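Local coordinates for putative hemoglobin-like oxygen-binding protein (Pseudoalteromonas haloplanktis, PDB 4UUR) that probably binds and carries oxygen at a heme iron, as a group II truncated hemoglobin of a cold-adapted Antarctic marine bacterium, at residues 60-63 / 64-68; 91-94 / 95-99; 114-117 / 118-122. All coordinates share one frame; numbering follows the deposited sequence.

Overall arrangement
All three contacts are partly buried, but only contacts 1 and 2 touch the heme, from opposite faces. Contact 1 forms the start of helix 63-76, on the side of the iron-bound water, whereas contact 2 spans helix 92-95 and the turn after it and supplies the axial histidine; their centres lie about 17 Å apart. Contact 3, away from the heme, is the carboxyl end of helix 103-120, about 26 Å from contact 2 between centres. Backbone helix bonds run through all three. Apolar packing and a heme-directed isoleucine mark contact 1, iron coordination and an arginine to a propionate mark contact 2, and salt bridges to two neighbouring helices mark contact 3.

Contact 1 of 3, residues 60-63 / 64-68; sequences LPLD and RIRQV. With HEM (protoporphyrin IX containing Fe), chain C.
Just ahead of the packing of Leu-62 on Ile-65, Pro-61, which follows a cis peptide bond, is joined to the helix by a single water. Water 1 donates to Pro-61 O and accepts from Ile-65 N, which lies 3.1 Å from the water oxygen, and thus occupies an amide of the first helical turn. Leu-62 comes next and has the larger role. Its carbonyl accepts the amide of Arg-66, with Arg-66 N 2.9 Å from Leu-62 O, and the flank of this oxygen is lined by carbon, Arg-66 CG lying 3.3 Å from Leu-62 O. The side chain of Leu-62 runs alongside that of Ile-65, both pointing the same way, and the two meet through the branches CD2 of Leu-62 and CG2 of Ile-65 at 3.9 Å. Tyr-55 of helix 52-56 also touches Leu-62. This is the opening turn of the E helix of the globin fold, which in the truncated two-over-two form lines the distal side of the heme, where water 2 binds the iron. Ile-65 serves that side: with CG1 anti to its backbone N (chi1 -172°), CD1 is carried to the propionate arms and lies 3.6 Å from HEM CBA. One turn on, Val-68 CG1 comes within 3.7 Å of HEM O1D. Asp-63 closes the segment, its carbonyl accepting Gln-67 N at 3.2 Å from Asp-63 O. Its carboxylate does not contact the nearby charge of Arg-66, whose straight chain passes NE beside Leu-62 CB and takes the guanidinium to a salt bridge with Asp-43 and a hydrogen bond with Asn-39 of helix 31-45.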
loop_
_atom_site.group_PDB
_atom_site.type_symbol
_atom_site.label_atom_id
_atom_site.label_comp_id
_atom_site.label_asym_id
_atom_site.label_seq_id
_atom_site.Cartn_x
_atom_site.Cartn_y
_atom_site.Cartn_z
ATOM N N LEU A 60 -5.200 -14.486 -8.293
ATOM C CA LEU A 60 -6.461 -14.241 -7.649
ATOM C C LEU A 60 -6.800 -15.444 -6.808
ATOM O O LEU A 60 -6.189 -16.498 -6.965
ATOM C CB LEU A 60 -7.533 -13.971 -8.691
ATOM C CG LEU A 60 -7.184 -12.809 -9.644
ATOM C CD1 LEU A 60 -8.242 -12.703 -10.736
ATOM C CD2 LEU A 60 -7.090 -11.499 -8.883
ATOM N N PRO A 61 -7.735 -15.295 -5.872
ATOM C CA PRO A 61 -8.381 -14.063 -5.485
ATOM C C PRO A 61 -7.481 -13.238 -4.552
ATOM O O PRO A 61 -6.521 -13.770 -3.989
ATOM C CB PRO A 61 -9.640 -14.561 -4.758
ATOM C CG PRO A 61 -9.200 -15.840 -4.115
ATOM C CD PRO A 61 -8.212 -16.446 -5.078
ATOM N N LEU A 62 -7.842 -11.965 -4.358
ATOM C CA LEU A 62 -7.103 -11.042 -3.513
ATOM C C LEU A 62 -7.278 -11.132 -2.001
ATOM O O LEU A 62 -6.700 -10.315 -1.254
ATOM C CB LEU A 62 -7.371 -9.595 -3.967
ATOM C CG LEU A 62 -7.057 -9.299 -5.428
ATOM C CD1 LEU A 62 -7.590 -7.919 -5.844
ATOM C CD2 LEU A 62 -5.586 -9.447 -5.707
ATOM N N ASP A 63 -8.026 -12.107 -1.522
ATOM C CA ASP A 63 -8.408 -12.108 -0.096
ATOM C C ASP A 63 -7.202 -12.011 0.843
ATOM O O ASP A 63 -7.167 -11.156 1.754
ATOM C CB ASP A 63 -9.286 -13.333 0.219
ATOM C CG ASP A 63 -10.427 -13.523 -0.828
ATOM O OD1 ASP A 63 -10.679 -12.595 -1.649
ATOM O OD2 ASP A 63 -11.061 -14.597 -0.856
ATOM N N ARG A 64 -6.183 -12.825 0.591
ATOM C CA ARG A 64 -5.033 -12.881 1.501
ATOM C C ARG A 64 -4.184 -11.610 1.437
ATOM O O ARG A 64 -3.762 -11.130 2.506
ATOM C CB ARG A 64 -4.188 -14.154 1.244
ATOM C CG ARG A 64 -2.668 -14.068 1.356
ATOM C CD ARG A 64 -2.136 -14.413 2.749
ATOM N NE ARG A 64 -0.805 -15.080 2.814
ATOM C CZ ARG A 64 0.241 -14.904 1.992
ATOM N NH1 ARG A 64 0.222 -14.063 0.965
ATOM N NH2 ARG A 64 1.350 -15.592 2.214
ATOM N N ILE A 65 -3.899 -11.100 0.220
ATOM C CA ILE A 65 -3.065 -9.904 0.098
ATOM C C ILE A 65 -3.792 -8.646 0.623
ATOM O O ILE A 65 -3.152 -7.738 1.157
ATOM C CB ILE A 65 -2.558 -9.693 -1.358
ATOM C CG1 ILE A 65 -1.553 -8.570 -1.432
ATOM C CG2 ILE A 65 -3.696 -9.335 -2.301
ATOM C CD1 ILE A 65 -0.351 -8.783 -0.564
ATOM N N ARG A 66 -5.121 -8.586 0.456
ATOM C CA ARG A 66 -5.886 -7.536 1.092
ATOM C C ARG A 66 -5.600 -7.515 2.619
ATOM O O ARG A 66 -5.270 -6.452 3.191
ATOM C CB ARG A 66 -7.365 -7.713 0.846
ATOM C CG ARG A 66 -7.796 -7.291 -0.531
ATOM C CD ARG A 66 -9.283 -7.584 -0.729
ATOM N NE ARG A 66 -9.756 -7.195 -2.055
ATOM C CZ ARG A 66 -10.159 -5.966 -2.434
ATOM N NH1 ARG A 66 -10.178 -4.931 -1.611
ATOM N NH2 ARG A 66 -10.561 -5.768 -3.654
ATOM N N GLN A 67 -5.719 -8.690 3.237
ATOM C CA GLN A 67 -5.533 -8.882 4.673
ATOM C C GLN A 67 -4.083 -8.603 5.073
ATOM O O GLN A 67 -3.808 -7.855 6.003
ATOM C CB GLN A 67 -5.945 -10.307 5.050
ATOM C CG GLN A 67 -5.641 -10.768 6.481
ATOM C CD GLN A 67 -6.290 -9.901 7.544
ATOM O OE1 GLN A 67 -7.481 -9.546 7.461
ATOM N NE2 GLN A 67 -5.507 -9.540 8.553
ATOM N N VAL A 68 -3.139 -9.171 4.341
ATOM C CA VAL A 68 -1.718 -8.949 4.642
ATOM C C VAL A 68 -1.343 -7.489 4.538
ATOM O O VAL A 68 -0.701 -6.960 5.427
ATOM C CB VAL A 68 -0.808 -9.789 3.732
ATOM C CG1 VAL A 68 0.650 -9.375 3.866
ATOM C CG2 VAL A 68 -0.941 -11.255 4.108
HETATM C CHA HEM C . 3.336 -7.953 -1.891
HETATM C CHB HEM C . 3.828 -5.663 -6.160
HETATM C CHC HEM C . 5.174 -1.691 -3.710
HETATM C CHD HEM C . 3.720 -3.743 0.349
HETATM C C1A HEM C . 3.382 -7.686 -3.248
HETATM C C2A HEM C . 3.100 -8.613 -4.253
HETATM C C3A HEM C . 3.216 -7.959 -5.443
HETATM C C4A HEM C . 3.594 -6.619 -5.196
HETATM C CMA HEM C . 2.999 -8.561 -6.826
HETATM C CAA HEM C . 2.734 -10.075 -4.096
HETATM C CBA HEM C . 1.504 -10.292 -3.216
HETATM C CGA HEM C . 0.656 -11.495 -3.575
HETATM O O1A HEM C . -0.008 -11.620 -4.625
HETATM O O2A HEM C . 0.582 -12.393 -2.721
HETATM C C1B HEM C . 4.285 -4.372 -5.845
HETATM C C2B HEM C . 4.779 -3.433 -6.800
HETATM C C3B HEM C . 5.171 -2.315 -6.109
HETATM C C4B HEM C . 4.948 -2.641 -4.702
HETATM C CMB HEM C . 4.769 -3.677 -8.300
HETATM C CAB HEM C . 5.779 -0.985 -6.425
HETATM C CBB HEM C . 6.247 -0.709 -7.598
HETATM C C1C HEM C . 4.812 -1.839 -2.377
HETATM C C2C HEM C . 4.834 -0.847 -1.384
HETATM C C3C HEM C . 4.438 -1.462 -0.221
HETATM C C4C HEM C . 4.136 -2.808 -0.539
HETATM C CMC HEM C . 5.279 0.593 -1.602
HETATM C CAC HEM C . 4.236 -0.913 1.138
HETATM C CBC HEM C . 4.270 0.390 1.391
HETATM C C1D HEM C . 3.563 -5.051 0.013
HETATM C C2D HEM C . 3.303 -6.052 1.045
HETATM C C3D HEM C . 3.197 -7.205 0.422
HETATM C C4D HEM C . 3.408 -6.917 -0.988
HETATM C CMD HEM C . 3.187 -5.879 2.534
HETATM C CAD HEM C . 2.984 -8.563 1.068
HETATM C CBD HEM C . 4.385 -9.166 1.202
HETATM C CGD HEM C . 4.428 -10.517 1.925
HETATM O O1D HEM C . 3.400 -11.143 2.225
HETATM O O2D HEM C . 5.508 -11.056 2.243
HETATM N NA HEM C . 3.641 -6.450 -3.849
HETATM N NB HEM C . 4.410 -3.841 -4.646
HETATM N NC HEM C . 4.361 -2.986 -1.851
HETATM N ND HEM C . 3.566 -5.590 -1.186
HETATM FE FE HEM C . 3.978 -4.764 -2.825
HETATM O O HOH W 1 -4.032 -12.687 -2.438
HETATM O O HOH W 2 1.849 -4.281 -3.036
#

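Contact 2 of 3, residues 91-94 / 95-99. With HEM (protoporphyrin IX containing Fe), chain C.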
loop_
_atom_site.group_PDB
_atom_site.type_symbol
_atom_site.label_atom_id
_atom_site.label_comp_id
_atom_site.label_asym_id
_atom_site.label_seq_id
_atom_site.Cartn_x
_atom_site.Cartn_y
_atom_site.Cartn_z
ATOM N N MET A 91 11.253 -5.675 5.469
ATOM C CA MET A 91 12.250 -6.018 4.474
ATOM C C MET A 91 11.608 -5.896 3.097
ATOM O O MET A 91 11.853 -6.715 2.220
ATOM C CB MET A 91 12.685 -7.474 4.684
ATOM C CG MET A 91 13.087 -7.817 6.112
ATOM S SD MET A 91 14.830 -7.468 6.416
ATOM C CE MET A 91 15.641 -8.837 5.566
ATOM N N LEU A 92 10.771 -4.885 2.917
ATOM C CA LEU A 92 9.945 -4.804 1.722
ATOM C C LEU A 92 10.744 -4.934 0.440
ATOM O O LEU A 92 10.288 -5.623 -0.473
ATOM C CB LEU A 92 9.141 -3.504 1.660
ATOM C CG LEU A 92 8.060 -3.341 2.731
ATOM C CD1 LEU A 92 7.176 -2.158 2.327
ATOM C CD2 LEU A 92 7.240 -4.618 2.942
ATOM N N ARG A 93 11.914 -4.288 0.341
ATOM C CA ARG A 93 12.659 -4.333 -0.921
ATOM C C ARG A 93 12.934 -5.772 -1.323
ATOM O O ARG A 93 12.700 -6.153 -2.471
ATOM C CB ARG A 93 13.975 -3.545 -0.895
ATOM C CG ARG A 93 14.673 -3.615 -2.244
ATOM C CD ARG A 93 15.697 -2.534 -2.462
ATOM N NE ARG A 93 16.579 -2.893 -3.555
ATOM C CZ ARG A 93 16.375 -2.622 -4.843
ATOM N NH1 ARG A 93 15.292 -1.970 -5.261
ATOM N NH2 ARG A 93 17.265 -3.023 -5.743
ATOM N N LYS A 94 13.377 -6.536 -0.321
ATOM C CA LYS A 94 13.778 -7.932 -0.425
ATOM C C LYS A 94 12.575 -8.799 -0.746
ATOM O O LYS A 94 12.598 -9.583 -1.691
ATOM C CB LYS A 94 14.439 -8.393 0.906
ATOM C CG LYS A 94 15.044 -9.803 0.902
ATOM C CD LYS A 94 16.157 -9.958 -0.150
ATOM C CE LYS A 94 16.374 -11.407 -0.615
ATOM N NZ LYS A 94 16.957 -11.496 -2.001
ATOM N N ARG A 95 11.534 -8.661 0.066
ATOM C CA ARG A 95 10.246 -9.328 -0.167
ATOM C C ARG A 95 9.666 -9.162 -1.573
ATOM O O ARG A 95 8.976 -10.042 -2.014
ATOM C CB ARG A 95 9.228 -8.829 0.833
ATOM C CG ARG A 95 9.125 -9.707 2.036
ATOM C CD ARG A 95 7.896 -9.333 2.824
ATOM N NE ARG A 95 7.677 -10.241 3.946
ATOM C CZ ARG A 95 8.366 -10.189 5.074
ATOM N NH1 ARG A 95 9.324 -9.293 5.230
ATOM N NH2 ARG A 95 8.087 -11.019 6.050
ATOM N N HIS A 96 9.945 -8.037 -2.250
ATOM C CA HIS A 96 9.616 -7.828 -3.689
ATOM C C HIS A 96 10.622 -8.306 -4.688
ATOM O O HIS A 96 10.363 -8.222 -5.903
ATOM C CB HIS A 96 9.355 -6.342 -3.972
ATOM C CG HIS A 96 8.117 -5.858 -3.308
ATOM N ND1 HIS A 96 8.030 -5.695 -1.941
ATOM C CD2 HIS A 96 6.889 -5.605 -3.804
ATOM C CE1 HIS A 96 6.802 -5.340 -1.628
ATOM N NE2 HIS A 96 6.096 -5.266 -2.743
ATOM N N MET A 97 11.768 -8.818 -4.225
ATOM C CA MET A 97 12.833 -9.262 -5.154
ATOM C C MET A 97 12.445 -10.430 -6.081
ATOM O O MET A 97 13.058 -10.570 -7.151
ATOM C CB MET A 97 14.138 -9.640 -4.378
ATOM C CG MET A 97 15.128 -8.471 -4.122
ATOM S SD MET A 97 15.675 -7.773 -5.696
ATOM C CE MET A 97 15.653 -6.020 -5.371
ATOM N N PRO A 98 11.482 -11.301 -5.668
ATOM C CA PRO A 98 11.006 -12.309 -6.617
ATOM C C PRO A 98 10.406 -11.707 -7.872
ATOM O O PRO A 98 10.399 -12.375 -8.868
ATOM C CB PRO A 98 9.911 -13.048 -5.849
ATOM C CG PRO A 98 10.310 -12.924 -4.439
ATOM C CD PRO A 98 10.971 -11.567 -4.317
ATOM N N PHE A 99 9.911 -10.458 -7.821
ATOM C CA PHE A 99 9.237 -9.834 -8.972
ATOM C C PHE A 99 10.180 -8.881 -9.720
ATOM O O PHE A 99 11.198 -8.386 -9.199
ATOM C CB PHE A 99 7.952 -9.093 -8.534
ATOM C CG PHE A 99 7.155 -9.821 -7.477
ATOM C CD1 PHE A 99 6.410 -10.954 -7.799
ATOM C CD2 PHE A 99 7.166 -9.408 -6.169
ATOM C CE1 PHE A 99 5.669 -11.632 -6.835
ATOM C CE2 PHE A 99 6.466 -10.086 -5.185
ATOM C CZ PHE A 99 5.711 -11.203 -5.515
HETATM C CHA HEM C . 3.336 -7.953 -1.891
HETATM C CHB HEM C . 3.828 -5.663 -6.160
HETATM C CHC HEM C . 5.174 -1.691 -3.710
HETATM C CHD HEM C . 3.720 -3.743 0.349
HETATM C C1A HEM C . 3.382 -7.686 -3.248
HETATM C C2A HEM C . 3.100 -8.613 -4.253
HETATM C C3A HEM C . 3.216 -7.959 -5.443
HETATM C C4A HEM C . 3.594 -6.619 -5.196
HETATM C CMA HEM C . 2.999 -8.561 -6.826
HETATM C CAA HEM C . 2.734 -10.075 -4.096
HETATM C CBA HEM C . 1.504 -10.292 -3.216
HETATM C CGA HEM C . 0.656 -11.495 -3.575
HETATM O O1A HEM C . -0.008 -11.620 -4.625
HETATM O O2A HEM C . 0.582 -12.393 -2.721
HETATM C C1B HEM C . 4.285 -4.372 -5.845
HETATM C C2B HEM C . 4.779 -3.433 -6.800
HETATM C C3B HEM C . 5.171 -2.315 -6.109
HETATM C C4B HEM C . 4.948 -2.641 -4.702
HETATM C CMB HEM C . 4.769 -3.677 -8.300
HETATM C CAB HEM C . 5.779 -0.985 -6.425
HETATM C CBB HEM C . 6.247 -0.709 -7.598
HETATM C C1C HEM C . 4.812 -1.839 -2.377
HETATM C C2C HEM C . 4.834 -0.847 -1.384
HETATM C C3C HEM C . 4.438 -1.462 -0.221
HETATM C C4C HEM C . 4.136 -2.808 -0.539
HETATM C CMC HEM C . 5.279 0.593 -1.602
HETATM C CAC HEM C . 4.236 -0.913 1.138
HETATM C CBC HEM C . 4.270 0.390 1.391
HETATM C C1D HEM C . 3.563 -5.051 0.013
HETATM C C2D HEM C . 3.303 -6.052 1.045
HETATM C C3D HEM C . 3.197 -7.205 0.422
HETATM C C4D HEM C . 3.408 -6.917 -0.988
HETATM C CMD HEM C . 3.187 -5.879 2.534
HETATM C CAD HEM C . 2.984 -8.563 1.068
HETATM C CBD HEM C . 4.385 -9.166 1.202
HETATM C CGD HEM C . 4.428 -10.517 1.925
HETATM O O1D HEM C . 3.400 -11.143 2.225
HETATM O O2D HEM C . 5.508 -11.056 2.243
HETATM N NA HEM C . 3.641 -6.450 -3.849
HETATM N NB HEM C . 4.410 -3.841 -4.646
HETATM N NC HEM C . 4.361 -2.986 -1.851
HETATM N ND HEM C . 3.566 -5.590 -1.186
HETATM FE FE HEM C . 3.978 -4.764 -2.825
HETATM O O HOH W 2 1.849 -4.281 -3.036
#
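Leu-92 O and the ring of His-96 meet edge-on, the imidazole turning ND1 toward the carbonyl and NE2 toward the heme. ND1 donates to Leu-92 O at 2.7 Å, with the oxygen close to the ring plane, while the backbone N of His-96 reaches the same oxygen from the other face of the carbonyl plane. Two bonds therefore grip this acceptor. With CG beside the backbone N (chi1 -67°), the ring lies between Leu-92 O and the iron; NE2 binds HEM FE at 2.2 Å, water 2 is the other axial ligand, and the ND1 bond limits ring rotation. Leu-92 lays CD1 on the vinyl carbon HEM CAC at 3.4 Å. Arg-95 approaches the rim of the heme: its extended chain brings NE 2.9 Å from HEM O2D, in the guanidinium plane but through a bent, weak bond. NH1 turns instead to the carbonyl of His-89, passing at the guanidinium edge by CB of Met-91, whose side chain lies at about a right angle to that of Arg-95. A leucine in place of Arg-95 would probably cost this propionate the nearby positive charge and the carbonyl of His-89 the NH1 donor. The methyl CE of Met-97 sits over one face of the Arg-93 guanidinium, 3.4 Å from Arg-93 NH2, and Arg-93 NH1 bonds to the carbonyls of His-140 and Ile-142. Met-97 N donates to Lys-94 O as the helix gives way to a type I turn from His-96 to Phe-99, whose last residue turns a ring face to the heme methyl CMA. A proximal histidine whose ND1 is held by a carbonyl one turn earlier is characteristic of the globin heme site, here just past the short F helix (92-95).

Contact 3 of 3, residues 114-117 / 118-122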
loop_
_atom_site.group_PDB
_atom_site.type_symbol
_atom_site.label_atom_id
_atom_site.label_comp_id
_atom_site.label_asym_id
_atom_site.label_seq_id
_atom_site.Cartn_x
_atom_site.Cartn_y
_atom_site.Cartn_z
ATOM N N ASN A 114 -2.230 7.096 -4.511
ATOM C CA ASN A 114 -2.718 8.512 -4.615
ATOM C C ASN A 114 -4.249 8.631 -4.653
ATOM O O ASN A 114 -4.866 9.343 -3.861
ATOM C CB ASN A 114 -2.106 9.208 -5.840
ATOM C CG ASN A 114 -0.601 9.454 -5.685
ATOM O OD1 ASN A 114 -0.078 9.582 -4.582
ATOM N ND2 ASN A 114 0.107 9.455 -6.795
ATOM N N LYS A 115 -4.866 7.931 -5.575
ATOM C CA LYS A 115 -6.319 7.930 -5.644
ATOM C C LYS A 115 -6.989 7.480 -4.348
ATOM O O LYS A 115 -8.043 8.043 -3.950
ATOM C CB LYS A 115 -6.773 7.038 -6.781
ATOM C CG LYS A 115 -6.473 7.634 -8.151
ATOM C CD LYS A 115 -7.054 6.772 -9.255
ATOM C CE LYS A 115 -8.256 7.425 -9.928
ATOM N NZ LYS A 115 -7.751 8.385 -10.959
ATOM N N THR A 116 -6.392 6.465 -3.702
ATOM C CA THR A 116 -6.886 5.942 -2.452
ATOM C C THR A 116 -6.791 6.997 -1.336
ATOM O O THR A 116 -7.731 7.190 -0.561
ATOM C CB THR A 116 -6.049 4.693 -2.040
ATOM O OG1 THR A 116 -6.299 3.638 -2.984
ATOM C CG2 THR A 116 -6.371 4.207 -0.604
ATOM N N LEU A 117 -5.625 7.608 -1.208
ATOM C CA LEU A 117 -5.372 8.575 -0.145
ATOM C C LEU A 117 -6.191 9.867 -0.296
ATOM O O LEU A 117 -6.682 10.390 0.716
ATOM C CB LEU A 117 -3.883 8.902 -0.043
ATOM C CG LEU A 117 -3.049 7.704 0.425
ATOM C CD1 LEU A 117 -1.579 8.015 0.358
ATOM C CD2 LEU A 117 -3.412 7.284 1.815
ATOM N N ASP A 118 -6.395 10.327 -1.529
ATOM C CA ASP A 118 -7.384 11.387 -1.775
ATOM C C ASP A 118 -8.769 11.031 -1.221
ATOM O O ASP A 118 -9.448 11.875 -0.620
ATOM C CB ASP A 118 -7.518 11.728 -3.286
ATOM C CG ASP A 118 -6.339 12.517 -3.802
ATOM O OD1 ASP A 118 -5.483 12.877 -2.973
ATOM O OD2 ASP A 118 -6.219 12.728 -5.033
ATOM N N LEU A 119 -9.218 9.806 -1.430
ATOM C CA LEU A 119 -10.561 9.502 -0.950
ATOM C C LEU A 119 -10.598 9.174 0.549
ATOM O O LEU A 119 -11.624 9.338 1.176
ATOM C CB LEU A 119 -11.185 8.377 -1.760
ATOM C CG LEU A 119 -11.675 8.758 -3.147
ATOM C CD1 LEU A 119 -11.656 7.564 -4.061
ATOM C CD2 LEU A 119 -13.044 9.358 -3.097
ATOM N N GLU A 120 -9.502 8.734 1.142
ATOM C CA GLU A 120 -9.598 8.138 2.517
ATOM C C GLU A 120 -9.086 9.058 3.578
ATOM O O GLU A 120 -9.407 8.890 4.741
ATOM C CB GLU A 120 -8.858 6.775 2.628
ATOM C CG GLU A 120 -9.464 5.662 1.774
ATOM C CD GLU A 120 -10.884 5.254 2.221
ATOM O OE1 GLU A 120 -11.169 5.262 3.447
ATOM O OE2 GLU A 120 -11.730 4.904 1.362
ATOM N N VAL A 121 -8.244 10.007 3.197
ATOM C CA VAL A 121 -7.587 10.851 4.179
ATOM C C VAL A 121 -8.098 12.284 4.037
ATOM O O VAL A 121 -7.769 12.994 3.066
ATOM C CB VAL A 121 -6.069 10.811 4.038
ATOM C CG1 VAL A 121 -5.394 11.464 5.261
ATOM C CG2 VAL A 121 -5.571 9.382 3.864
ATOM N N ASP A 122 -8.895 12.701 5.004
ATOM C CA ASP A 122 -9.507 14.020 4.945
ATOM C C ASP A 122 -8.581 15.145 5.450
ATOM O O ASP A 122 -8.671 16.254 4.924
ATOM C CB ASP A 122 -10.898 14.051 5.576
ATOM C CG ASP A 122 -10.897 13.697 7.032
ATOM O OD1 ASP A 122 -9.949 14.078 7.744
ATOM O OD2 ASP A 122 -11.876 13.048 7.464
#
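Leu-117 overlaps Val-121 at the end of helix 103-120, the two lying side by side and pointing the same way, with Leu-117 CD2 and Val-121 CG2 3.6 Å apart. The CG2 branch of Val-121 stands beside its backbone N, which leaves it close to Leu-117 O as well. That oxygen takes Val-121 N at 3.0 Å and, weakly, Glu-120 N, just where the backbone departs from helical geometry. Earlier in the helix, Asp-118 N meets Asn-114 O at 3.0 Å and Leu-119 N reaches Lys-115 O at 3.3 Å. Thr-116 and Glu-120 slant across one another, CG2 of the first 4.2 Å from CG of the second. A bend at chi2 (-66°) turns the carboxylate of Glu-120 to Arg-40 of helix 31-45, with which OE2 forms a salt bridge, while Asp-118 OD1 pairs with Lys-131 of helix 124-141. Leu-117 also packs on Leu-130 and Phe-134 of that helix. Within the helix end the side chains thus meet through carbon alone, and charge serves to tie it to the neighbouring helices, through carboxylates nearer the surface.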